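Local coordinates for iron Transport-associated domain protein (Bacillus anthracis, PDB 4H8Q) that probably scavenges heme as a secreted hemophore, binding it through NEAT domains and extracting it from methemoglobin, at residues F65-K69 / V90-A94; A19-D25 / D119-D125; G14-F20 / S39-V45. The protein carries 1 engineered substitution. All coordinates share one frame; numbering follows the deposited sequence.

Interaction 1 (F65-K69 / V90-A94); sequences FQTEK and VEFEA
F65, T67 and K69 meet V90, F92 and E93 side chain to side chain within the beta barrel of the NEAT domain. Strands 62-69 and 87-94 are not neighbours in the sheet: strand 72-82 runs between them and is antiparallel to both. The two segments therefore run nearly parallel, their axes 7.9 Å apart at an angle of 19°, and join through side chains without backbone hydrogen bonds. The methyl CG2 of T67 sits over one face of the F92 ring, 3.8 Å from its centroid, a CH-pi contact. Threonine suits this place because its branches divide the work. OG1, held between the backbone N and carbonyl carbon (chi1 63°), donates to a water that in turn donates to the backbone oxygens of E68 and E93. F65 CE2 lies 3.8 Å from F92 CE2, the ring planes 58° apart, while F65 CD2 rests on V90 CG2. Both phenylalanines are buried and fill the barrel interior, where I122 of strand 114-125 touches them. At the more exposed end K69 and E93 can place opposite charges: the lysine chain bends at its last torsion, and K69 NZ forms a salt bridge of 3.4 Å to E93 OE1.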
loop_
_atom_site.group_PDB
_atom_site.type_symbol
_atom_site.label_atom_id
_atom_site.label_comp_id
_atom_site.label_asym_id
_atom_site.label_seq_id
_atom_site.Cartn_x
_atom_site.Cartn_y
_atom_site.Cartn_z
ATOM N N PHE A 65 -0.619 6.043 -6.613
ATOM C CA PHE A 65 -0.064 5.404 -5.431
ATOM C C PHE A 65 1.382 5.011 -5.694
ATOM O O PHE A 65 1.665 4.266 -6.636
ATOM C CB PHE A 65 -0.878 4.170 -5.014
ATOM C CG PHE A 65 -0.310 3.471 -3.819
ATOM C CD1 PHE A 65 -0.370 4.067 -2.563
ATOM C CD2 PHE A 65 0.334 2.256 -3.946
ATOM C CE1 PHE A 65 0.169 3.443 -1.454
ATOM C CE2 PHE A 65 0.882 1.619 -2.837
ATOM C CZ PHE A 65 0.792 2.207 -1.591
ATOM N N GLN A 66 2.297 5.518 -4.870
ATOM C CA GLN A 66 3.722 5.289 -5.104
ATOM C C GLN A 66 4.412 4.811 -3.836
ATOM O O GLN A 66 4.001 5.146 -2.721
ATOM C CB GLN A 66 4.386 6.577 -5.593
ATOM C CG GLN A 66 3.739 7.152 -6.826
ATOM C CD GLN A 66 4.386 8.443 -7.271
ATOM O OE1 GLN A 66 5.064 9.117 -6.495
ATOM N NE2 GLN A 66 4.166 8.803 -8.530
ATOM N N THR A 67 5.466 4.020 -3.993
ATOM C CA THR A 67 6.264 3.637 -2.843
ATOM C C THR A 67 7.729 3.942 -3.119
ATOM O O THR A 67 8.134 4.072 -4.276
ATOM C CB THR A 67 6.091 2.149 -2.482
ATOM O OG1 THR A 67 6.551 1.328 -3.563
ATOM C CG2 THR A 67 4.633 1.835 -2.206
ATOM N N GLU A 68 8.510 4.079 -2.056
ATOM C CA GLU A 68 9.919 4.431 -2.207
ATOM C C GLU A 68 10.694 3.238 -2.733
ATOM O O GLU A 68 10.593 2.135 -2.195
ATOM C CB GLU A 68 10.518 4.909 -0.881
ATOM C CG GLU A 68 11.983 5.347 -1.001
ATOM C CD GLU A 68 12.420 6.300 0.102
ATOM O OE1 GLU A 68 11.784 6.317 1.176
ATOM O OE2 GLU A 68 13.405 7.039 -0.108
ATOM N N LYS A 69 11.461 3.474 -3.789
ATOM C CA LYS A 69 12.260 2.436 -4.423
ATOM C C LYS A 69 13.555 3.059 -4.923
ATOM O O LYS A 69 13.528 3.979 -5.744
ATOM C CB LYS A 69 11.488 1.824 -5.594
ATOM C CG LYS A 69 12.280 0.814 -6.418
ATOM C CD LYS A 69 11.551 0.472 -7.711
ATOM C CE LYS A 69 12.334 -0.525 -8.554
ATOM N NZ LYS A 69 12.510 -1.835 -7.861
ATOM N N VAL A 90 -2.552 -3.398 -6.071
ATOM C CA VAL A 90 -1.273 -2.833 -6.491
ATOM C C VAL A 90 -0.141 -3.660 -5.900
ATOM O O VAL A 90 -0.287 -4.272 -4.836
ATOM C CB VAL A 90 -1.131 -1.331 -6.110
ATOM C CG1 VAL A 90 -2.226 -0.498 -6.792
ATOM C CG2 VAL A 90 -1.175 -1.145 -4.594
ATOM N N GLU A 91 0.985 -3.692 -6.596
ATOM C CA GLU A 91 2.103 -4.528 -6.179
ATOM C C GLU A 91 3.378 -3.712 -6.150
ATOM O O GLU A 91 3.628 -2.903 -7.044
ATOM C CB GLU A 91 2.256 -5.681 -7.165
ATOM C CG GLU A 91 3.436 -6.583 -6.914
ATOM C CD GLU A 91 3.601 -7.591 -8.038
ATOM O OE1 GLU A 91 4.249 -7.248 -9.057
ATOM O OE2 GLU A 91 3.064 -8.714 -7.907
ATOM N N PHE A 92 4.177 -3.913 -5.112
ATOM C CA PHE A 92 5.426 -3.181 -4.955
ATOM C C PHE A 92 6.380 -3.989 -4.098
ATOM O O PHE A 92 5.973 -4.917 -3.395
ATOM C CB PHE A 92 5.186 -1.796 -4.330
ATOM C CG PHE A 92 4.428 -1.837 -3.024
ATOM C CD1 PHE A 92 5.099 -2.021 -1.827
ATOM C CD2 PHE A 92 3.048 -1.696 -2.999
ATOM C CE1 PHE A 92 4.405 -2.056 -0.629
ATOM C CE2 PHE A 92 2.348 -1.729 -1.805
ATOM C CZ PHE A 92 3.033 -1.913 -0.617
ATOM N N GLU A 93 7.655 -3.633 -4.166
ATOM C CA GLU A 93 8.688 -4.340 -3.434
ATOM C C GLU A 93 8.847 -3.778 -2.033
ATOM O O GLU A 93 8.702 -2.572 -1.803
ATOM C CB GLU A 93 10.019 -4.225 -4.177
ATOM C CG GLU A 93 10.537 -5.518 -4.753
ATOM C CD GLU A 93 11.950 -5.372 -5.288
ATOM O OE1 GLU A 93 12.101 -4.925 -6.446
ATOM O OE2 GLU A 93 12.905 -5.692 -4.544
ATOM N N ALA A 94 9.124 -4.669 -1.090
ATOM C CA ALA A 94 9.510 -4.261 0.247
ATOM C C ALA A 94 10.860 -4.905 0.525
ATOM O O ALA A 94 11.220 -5.903 -0.097
ATOM C CB ALA A 94 8.477 -4.707 1.258
HETATM O O HOH W 1 8.716 -0.091 -2.956
#

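Interaction 2 (A19-D25 / D119-D125); sequences AFKVLKD and DVQIQFD. With HEM (protoporphyrin IX containing Fe), chain B.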
loop_
_atom_site.group_PDB
_atom_site.type_symbol
_atom_site.label_atom_id
_atom_site.label_comp_id
_atom_site.label_asym_id
_atom_site.label_seq_id
_atom_site.Cartn_x
_atom_site.Cartn_y
_atom_site.Cartn_z
ATOM N N ALA A 19 0.015 -8.582 7.965
ATOM C CA ALA A 19 -0.762 -7.463 8.475
ATOM C C ALA A 19 0.041 -6.176 8.384
ATOM O O ALA A 19 1.269 -6.196 8.431
ATOM C CB ALA A 19 -1.179 -7.716 9.927
ATOM N N PHE A 20 -0.655 -5.053 8.260
ATOM C CA PHE A 20 0.021 -3.758 8.196
ATOM C C PHE A 20 -0.950 -2.646 8.564
ATOM O O PHE A 20 -2.172 -2.863 8.632
ATOM C CB PHE A 20 0.578 -3.504 6.789
ATOM C CG PHE A 20 -0.493 -3.253 5.768
ATOM C CD1 PHE A 20 -1.133 -4.316 5.146
ATOM C CD2 PHE A 20 -0.876 -1.955 5.445
ATOM C CE1 PHE A 20 -2.139 -4.089 4.221
ATOM C CE2 PHE A 20 -1.874 -1.716 4.513
ATOM C CZ PHE A 20 -2.509 -2.784 3.900
ATOM N N LYS A 21 -0.394 -1.459 8.797
ATOM C CA LYS A 21 -1.168 -0.257 9.038
ATOM C C LYS A 21 -0.549 0.856 8.200
ATOM O O LYS A 21 0.662 0.846 7.948
ATOM C CB LYS A 21 -1.101 0.125 10.525
ATOM C CG LYS A 21 -1.830 -0.824 11.456
ATOM C CD LYS A 21 -1.555 -0.471 12.916
ATOM C CE LYS A 21 -2.283 -1.417 13.871
ATOM N NZ LYS A 21 -1.925 -1.152 15.300
ATOM N N VAL A 22 -1.372 1.798 7.759
ATOM C CA VAL A 22 -0.866 3.006 7.123
ATOM C C VAL A 22 -0.856 4.119 8.160
ATOM O O VAL A 22 -1.871 4.378 8.804
ATOM C CB VAL A 22 -1.729 3.427 5.923
ATOM C CG1 VAL A 22 -1.099 4.621 5.200
ATOM C CG2 VAL A 22 -1.880 2.246 4.954
ATOM N N LEU A 23 0.292 4.773 8.296
ATOM C CA LEU A 23 0.500 5.797 9.315
ATOM C C LEU A 23 0.577 7.190 8.712
ATOM O O LEU A 23 1.098 7.383 7.616
ATOM C CB LEU A 23 1.792 5.497 10.079
ATOM C CG LEU A 23 1.899 4.122 10.734
ATOM C CD1 LEU A 23 3.289 3.941 11.356
ATOM C CD2 LEU A 23 0.785 3.925 11.775
ATOM N N LYS A 24 0.052 8.173 9.435
ATOM C CA LYS A 24 0.199 9.562 9.048
ATOM C C LYS A 24 1.680 9.945 9.010
ATOM O O LYS A 24 2.453 9.523 9.870
ATOM C CB LYS A 24 -0.583 10.432 10.037
ATOM C CG LYS A 24 -0.463 11.913 9.805
ATOM C CD LYS A 24 -1.368 12.673 10.771
ATOM C CE LYS A 24 -1.207 14.173 10.609
ATOM N NZ LYS A 24 -2.080 14.915 11.555
ATOM N N ASP A 25 2.059 10.728 8.006
ATOM C CA ASP A 25 3.459 11.044 7.716
ATOM C C ASP A 25 4.224 11.501 8.964
ATOM O O ASP A 25 3.808 12.450 9.635
ATOM C CB ASP A 25 3.526 12.126 6.640
ATOM C CG ASP A 25 4.950 12.406 6.164
ATOM O OD1 ASP A 25 5.738 11.451 5.998
ATOM O OD2 ASP A 25 5.269 13.596 5.943
ATOM N N ASP A 119 2.011 12.300 1.771
ATOM C CA ASP A 119 2.967 11.281 2.146
ATOM C C ASP A 119 2.386 10.424 3.274
ATOM O O ASP A 119 1.686 10.929 4.146
ATOM C CB ASP A 119 4.267 11.943 2.616
ATOM C CG ASP A 119 4.975 12.693 1.503
ATOM O OD1 ASP A 119 5.243 13.901 1.666
ATOM O OD2 ASP A 119 5.282 12.077 0.470
ATOM N N VAL A 120 2.648 9.122 3.248
ATOM C CA VAL A 120 2.304 8.252 4.363
ATOM C C VAL A 120 3.413 7.230 4.552
ATOM O O VAL A 120 4.304 7.099 3.698
ATOM C CB VAL A 120 1.000 7.474 4.102
ATOM C CG1 VAL A 120 -0.179 8.413 4.009
ATOM C CG2 VAL A 120 1.130 6.652 2.808
ATOM N N GLN A 121 3.368 6.518 5.673
ATOM C CA GLN A 121 4.243 5.372 5.880
ATOM C C GLN A 121 3.434 4.100 6.048
ATOM O O GLN A 121 2.370 4.103 6.664
ATOM C CB GLN A 121 5.143 5.562 7.103
ATOM C CG GLN A 121 6.325 6.484 6.861
ATOM C CD GLN A 121 5.940 7.937 6.949
ATOM O OE1 GLN A 121 5.431 8.382 7.978
ATOM N NE2 GLN A 121 6.177 8.691 5.881
ATOM N N ILE A 122 3.937 3.008 5.489
ATOM C CA ILE A 122 3.335 1.708 5.723
ATOM C C ILE A 122 4.182 0.962 6.741
ATOM O O ILE A 122 5.400 0.851 6.580
ATOM C CB ILE A 122 3.255 0.891 4.419
ATOM C CG1 ILE A 122 2.337 1.605 3.424
ATOM C CG2 ILE A 122 2.738 -0.516 4.711
ATOM C CD1 ILE A 122 2.451 1.102 1.973
ATOM N N GLN A 123 3.543 0.459 7.791
ATOM C CA GLN A 123 4.237 -0.372 8.769
ATOM C C GLN A 123 3.644 -1.766 8.754
ATOM O O GLN A 123 2.478 -1.952 9.086
ATOM C CB GLN A 123 4.142 0.217 10.178
ATOM C CG GLN A 123 4.931 -0.576 11.209
ATOM C CD GLN A 123 6.256 0.084 11.554
ATOM O OE1 GLN A 123 6.289 1.100 12.252
ATOM N NE2 GLN A 123 7.354 -0.484 11.060
ATOM N N PHE A 124 4.456 -2.737 8.346
ATOM C CA PHE A 124 4.060 -4.136 8.377
ATOM C C PHE A 124 4.303 -4.692 9.769
ATOM O O PHE A 124 5.172 -4.200 10.499
ATOM C CB PHE A 124 4.856 -4.946 7.350
ATOM C CG PHE A 124 4.718 -4.433 5.942
ATOM C CD1 PHE A 124 5.672 -3.596 5.404
ATOM C CD2 PHE A 124 3.622 -4.791 5.167
ATOM C CE1 PHE A 124 5.547 -3.109 4.117
ATOM C CE2 PHE A 124 3.490 -4.312 3.872
ATOM C CZ PHE A 124 4.457 -3.475 3.350
ATOM N N ASP A 125 3.532 -5.711 10.138
ATOM C CA ASP A 125 3.760 -6.417 11.395
ATOM C C ASP A 125 3.738 -7.918 11.150
ATOM O O ASP A 125 2.697 -8.559 11.288
ATOM C CB ASP A 125 2.712 -6.024 12.439
ATOM C CG ASP A 125 2.978 -6.657 13.794
ATOM O OD1 ASP A 125 3.934 -7.450 13.903
ATOM O OD2 ASP A 125 2.223 -6.367 14.744
HETATM C CHA HEM B . -6.312 13.929 5.593
HETATM C CHB HEM B . -11.124 14.002 4.965
HETATM C CHC HEM B . -10.799 10.474 1.627
HETATM C CHD HEM B . -6.078 9.977 2.674
HETATM C C1A HEM B . -7.637 14.254 5.700
HETATM C C2A HEM B . -8.193 15.288 6.554
HETATM C C3A HEM B . -9.518 15.290 6.375
HETATM C C4A HEM B . -9.851 14.280 5.398
HETATM C CMA HEM B . -10.545 16.211 7.067
HETATM C CAA HEM B . -7.381 16.194 7.515
HETATM C CBA HEM B . -6.846 15.353 8.675
HETATM C CGA HEM B . -7.954 14.680 9.457
HETATM O O1A HEM B . -8.969 15.350 9.775
HETATM O O2A HEM B . -7.832 13.473 9.796
HETATM C C1B HEM B . -11.447 13.042 4.032
HETATM C C2B HEM B . -12.788 12.706 3.620
HETATM C C3B HEM B . -12.712 11.741 2.708
HETATM C C4B HEM B . -11.310 11.422 2.494
HETATM C CMB HEM B . -14.084 13.347 4.172
HETATM C CAB HEM B . -13.932 11.098 2.012
HETATM C CBB HEM B . -13.765 10.051 1.210
HETATM C C1C HEM B . -9.499 10.008 1.640
HETATM C C2C HEM B . -8.984 8.895 0.863
HETATM C C3C HEM B . -7.682 8.756 1.145
HETATM C C4C HEM B . -7.319 9.778 2.116
HETATM C CMC HEM B . -9.812 8.041 -0.129
HETATM C CAC HEM B . -6.729 7.699 0.548
HETATM C CBC HEM B . -5.424 7.783 0.801
HETATM C C1D HEM B . -5.737 10.996 3.531
HETATM C C2D HEM B . -4.398 11.205 4.016
HETATM C C3D HEM B . -4.463 12.420 4.919
HETATM C C4D HEM B . -5.841 12.843 4.895
HETATM C CMD HEM B . -3.154 10.364 3.695
HETATM C CAD HEM B . -3.296 13.067 5.686
HETATM C CBD HEM B . -3.399 12.729 7.166
HETATM C CGD HEM B . -3.382 11.245 7.400
HETATM O O1D HEM B . -2.465 10.532 6.894
HETATM O O2D HEM B . -4.294 10.772 8.127
HETATM N NA HEM B . -8.672 13.664 5.010
HETATM N NB HEM B . -10.565 12.239 3.326
HETATM N NC HEM B . -8.455 10.508 2.396
HETATM N ND HEM B . -6.567 11.982 4.067
HETATM FE FE HEM B . -8.522 12.253 3.532
HETATM O O HOH W 2 1.232 -10.445 9.862
HETATM O O HOH W 3 -0.038 11.567 6.141
HETATM O O HOH W 4 7.042 14.362 4.027
#
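L23 and Q121 face each other in an antiparallel hydrogen-bonded pair, with L23 N donating to Q121 O (2.7 Å) and Q121 N returning a bond to L23 O. Followed outward, Q121 shows how a glutamine can tie a strand to the turn beyond its partner. CB faces the CB of L23. CG lies beside the backbone N, and a bend at chi2 (81°) turns the amide toward D25. CD approaches D25 OD1, and OE1 passes 3.3 Å from D25 CA to accept a hydrogen bond from K26 N. NE2 then donates to D25 OD1 (2.8 Å, 172° at the hydrogen), with OD1 lying in the amide plane and using its anti lone pair; NE2 also bonds N102 OD1 weakly. Both amide ends are thus engaged, fixing its rotation. The side chains of D25 and D119 run side by side, their carboxylate planes turned 51° apart, and one water donates to D25 OD2 and D119 OD1; their closeness is probably eased by the salt bridge from D119 to K104. Another water joins D25 N and D119 O to heme propionate O1D; the K24 chain passes beside the same propionate (CB 3.7 Å from O1D), and V120 CG1 touches heme methyl CMD (3.6 Å). F20, V22, I122 and F124 share the other face, where F20 CB meets F124 CD2 at 3.7 Å; V22 CG1 also reaches V120 CB. The pairing joins the first and last strands, closing the barrel, with strand 101-109 on the far side of 119-125, and F20 and F124 reaching strand 49-56.

Interaction 3 (G14-F20 / S39-V45); sequences GQYDIAF and SPARLTV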
loop_
_atom_site.group_PDB
_atom_site.type_symbol
_atom_site.label_atom_id
_atom_site.label_comp_id
_atom_site.label_asym_id
_atom_site.label_seq_id
_atom_site.Cartn_x
_atom_site.Cartn_y
_atom_site.Cartn_z
ATOM N N GLY A 14 7.410 -18.320 -1.420
ATOM C CA GLY A 14 6.014 -18.669 -1.212
ATOM C C GLY A 14 5.159 -17.425 -1.035
ATOM O O GLY A 14 5.663 -16.312 -1.155
ATOM N N GLN A 15 3.875 -17.620 -0.744
ATOM C CA GLN A 15 2.912 -16.527 -0.589
ATOM C C GLN A 15 2.356 -16.517 0.843
ATOM O O GLN A 15 1.905 -17.549 1.334
ATOM C CB GLN A 15 1.757 -16.722 -1.573
ATOM C CG GLN A 15 1.486 -15.555 -2.504
ATOM C CD GLN A 15 0.697 -15.968 -3.745
ATOM O OE1 GLN A 15 0.277 -17.122 -3.883
ATOM N NE2 GLN A 15 0.501 -15.024 -4.657
ATOM N N TYR A 16 2.361 -15.356 1.497
ATOM C CA TYR A 16 1.988 -15.265 2.914
ATOM C C TYR A 16 1.048 -14.102 3.202
ATOM O O TYR A 16 1.080 -13.096 2.497
ATOM C CB TYR A 16 3.241 -15.041 3.757
ATOM C CG TYR A 16 4.336 -16.055 3.563
ATOM C CD1 TYR A 16 4.472 -17.129 4.429
ATOM C CD2 TYR A 16 5.250 -15.929 2.528
ATOM C CE1 TYR A 16 5.480 -18.059 4.258
ATOM C CE2 TYR A 16 6.267 -16.853 2.354
ATOM C CZ TYR A 16 6.374 -17.917 3.223
ATOM O OH TYR A 16 7.383 -18.839 3.045
ATOM N N ASP A 17 0.248 -14.215 4.263
ATOM C CA ASP A 17 -0.510 -13.070 4.747
ATOM C C ASP A 17 0.419 -12.168 5.555
ATOM O O ASP A 17 1.249 -12.650 6.336
ATOM C CB ASP A 17 -1.672 -13.511 5.649
ATOM C CG ASP A 17 -2.802 -14.173 4.896
ATOM O OD1 ASP A 17 -2.833 -14.080 3.646
ATOM O OD2 ASP A 17 -3.693 -14.761 5.563
ATOM N N ILE A 18 0.283 -10.857 5.384
ATOM C CA ILE A 18 1.028 -9.930 6.226
ATOM C C ILE A 18 0.170 -8.749 6.655
ATOM O O ILE A 18 -0.356 -8.008 5.830
ATOM C CB ILE A 18 2.342 -9.462 5.561
ATOM C CG1 ILE A 18 3.128 -8.562 6.527
ATOM C CG2 ILE A 18 2.064 -8.773 4.230
ATOM C CD1 ILE A 18 4.600 -8.411 6.166
ATOM N N ALA A 19 0.015 -8.582 7.965
ATOM C CA ALA A 19 -0.762 -7.463 8.475
ATOM C C ALA A 19 0.041 -6.176 8.384
ATOM O O ALA A 19 1.269 -6.196 8.431
ATOM C CB ALA A 19 -1.179 -7.716 9.927
ATOM N N PHE A 20 -0.655 -5.053 8.260
ATOM C CA PHE A 20 0.021 -3.758 8.196
ATOM C C PHE A 20 -0.950 -2.646 8.564
ATOM O O PHE A 20 -2.172 -2.863 8.632
ATOM C CB PHE A 20 0.578 -3.504 6.789
ATOM C CG PHE A 20 -0.493 -3.253 5.768
ATOM C CD1 PHE A 20 -1.133 -4.316 5.146
ATOM C CD2 PHE A 20 -0.876 -1.955 5.445
ATOM C CE1 PHE A 20 -2.139 -4.089 4.221
ATOM C CE2 PHE A 20 -1.874 -1.716 4.513
ATOM C CZ PHE A 20 -2.509 -2.784 3.900
ATOM N N SER A 39 -6.136 -5.049 5.035
ATOM C CA SER A 39 -5.107 -5.819 5.720
ATOM C C SER A 39 -5.765 -7.125 6.168
ATOM O O SER A 39 -6.907 -7.103 6.618
ATOM C CB SER A 39 -4.578 -5.039 6.931
ATOM O OG SER A 39 -3.648 -5.806 7.672
ATOM N N PRO A 40 -5.055 -8.261 6.054
ATOM C CA PRO A 40 -3.659 -8.337 5.623
ATOM C C PRO A 40 -3.489 -8.251 4.119
ATOM O O PRO A 40 -4.400 -8.596 3.337
ATOM C CB PRO A 40 -3.229 -9.735 6.084
ATOM C CG PRO A 40 -4.480 -10.529 6.033
ATOM C CD PRO A 40 -5.572 -9.585 6.449
ATOM N N ALA A 41 -2.307 -7.801 3.726
ATOM C CA ALA A 41 -1.869 -7.855 2.336
ATOM C C ALA A 41 -1.270 -9.227 2.063
ATOM O O ALA A 41 -1.184 -10.076 2.957
ATOM C CB ALA A 41 -0.834 -6.772 2.079
ATOM N N ARG A 42 -0.861 -9.455 0.822
ATOM C CA ARG A 42 -0.229 -10.721 0.486
ATOM C C ARG A 42 1.224 -10.481 0.122
ATOM O O ARG A 42 1.550 -9.652 -0.727
ATOM C CB ARG A 42 -0.977 -11.441 -0.639
ATOM C CG ARG A 42 -2.359 -11.959 -0.230
ATOM C CD ARG A 42 -2.246 -13.174 0.698
ATOM N NE ARG A 42 -2.044 -14.399 -0.078
ATOM C CZ ARG A 42 -1.683 -15.570 0.438
ATOM N NH1 ARG A 42 -1.464 -15.692 1.741
ATOM N NH2 ARG A 42 -1.539 -16.623 -0.356
ATOM N N LEU A 43 2.096 -11.208 0.803
ATOM C CA LEU A 43 3.523 -11.124 0.585
ATOM C C LEU A 43 3.950 -12.300 -0.273
ATOM O O LEU A 43 3.668 -13.449 0.055
ATOM C CB LEU A 43 4.235 -11.198 1.934
ATOM C CG LEU A 43 5.716 -11.570 1.940
ATOM C CD1 LEU A 43 6.543 -10.472 1.283
ATOM C CD2 LEU A 43 6.168 -11.803 3.372
ATOM N N THR A 44 4.622 -12.015 -1.378
ATOM C CA THR A 44 5.197 -13.081 -2.192
ATOM C C THR A 44 6.702 -13.018 -2.040
ATOM O O THR A 44 7.319 -11.972 -2.258
ATOM C CB THR A 44 4.830 -12.937 -3.677
ATOM O OG1 THR A 44 3.417 -13.071 -3.841
ATOM C CG2 THR A 44 5.543 -14.010 -4.501
ATOM N N VAL A 45 7.293 -14.135 -1.636
ATOM C CA VAL A 45 8.737 -14.216 -1.508
ATOM C C VAL A 45 9.241 -15.038 -2.684
ATOM O O VAL A 45 8.800 -16.167 -2.885
ATOM C CB VAL A 45 9.148 -14.887 -0.193
ATOM C CG1 VAL A 45 10.663 -14.971 -0.097
ATOM C CG2 VAL A 45 8.573 -14.122 0.997
HETATM O O HOH W 5 -0.325 -19.070 0.721
HETATM O O HOH W 6 -2.477 -16.907 -3.181
#
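Antiparallel pairing of the first two barrel strands brings G14, Y16 and I18 opposite V45, L43 and A41 as successive hydrogen-bonded pairs. Y16 N to L43 O and L43 N to Y16 O are both 2.7 Å. At G14 the backbone angles would press any CB against the preceding carbonyl oxygen, which is why glycine fits. Past I18 the pattern is continued by a side chain: S39, before the cis peptide of P40, offers OG to F20 N at 3.1 Å. The Q15, D17, R42 and T44 face is polar. R42 bends at chi2 (-73°) and chi3, folding its guanidinium back over the Q15-Y16 backbone; NH1 then reaches D17 OD1 at 2.8 Å in a salt bridge. OD1 is met from above the carboxylate plane, 51° out of it. At the guanidinium edge two waters accept from NH2, one of them donating to Q15 O. The reverse face is largely apolar: Y16 CE2 touches V45 CG2 (3.8 Å), the Y16 OH bonding K12 O, while I18 CG2 packs on L43 CB and the F20 ring on A41 CB. I18 and L43 also meet L97. Such alternation of polar and apolar residues is what a barrel strand needs with one face inward. The connection between these strands carries S31, M32, M33 and Y36, part of the heme pocket; the paired strands themselves belong to the Ig-like NEAT barrel.

All three contacts belong to one closed antiparallel barrel. Interactions 2 and 3 share strand 14-24, which pairs with 114-125 toward its C-terminal end and with 41-46 toward its beginning; A19 and F20 take part in both. Their centres lie about 14 Å apart, and they touch where F124 CB meets I18 CD1. Interaction 1 is about 12 Å from interaction 2, centre to centre, and packs on it where F92 CE1 meets F124 CZ, but does not touch interaction 3. Along the chain, interaction 3 closes before interaction 1 opens; interaction 2 pairs the first strand with the last, so that it encloses interaction 1 and its segments alternate with those of interaction 3. Interior packing is thus continuous with the strand pair that borders the heme.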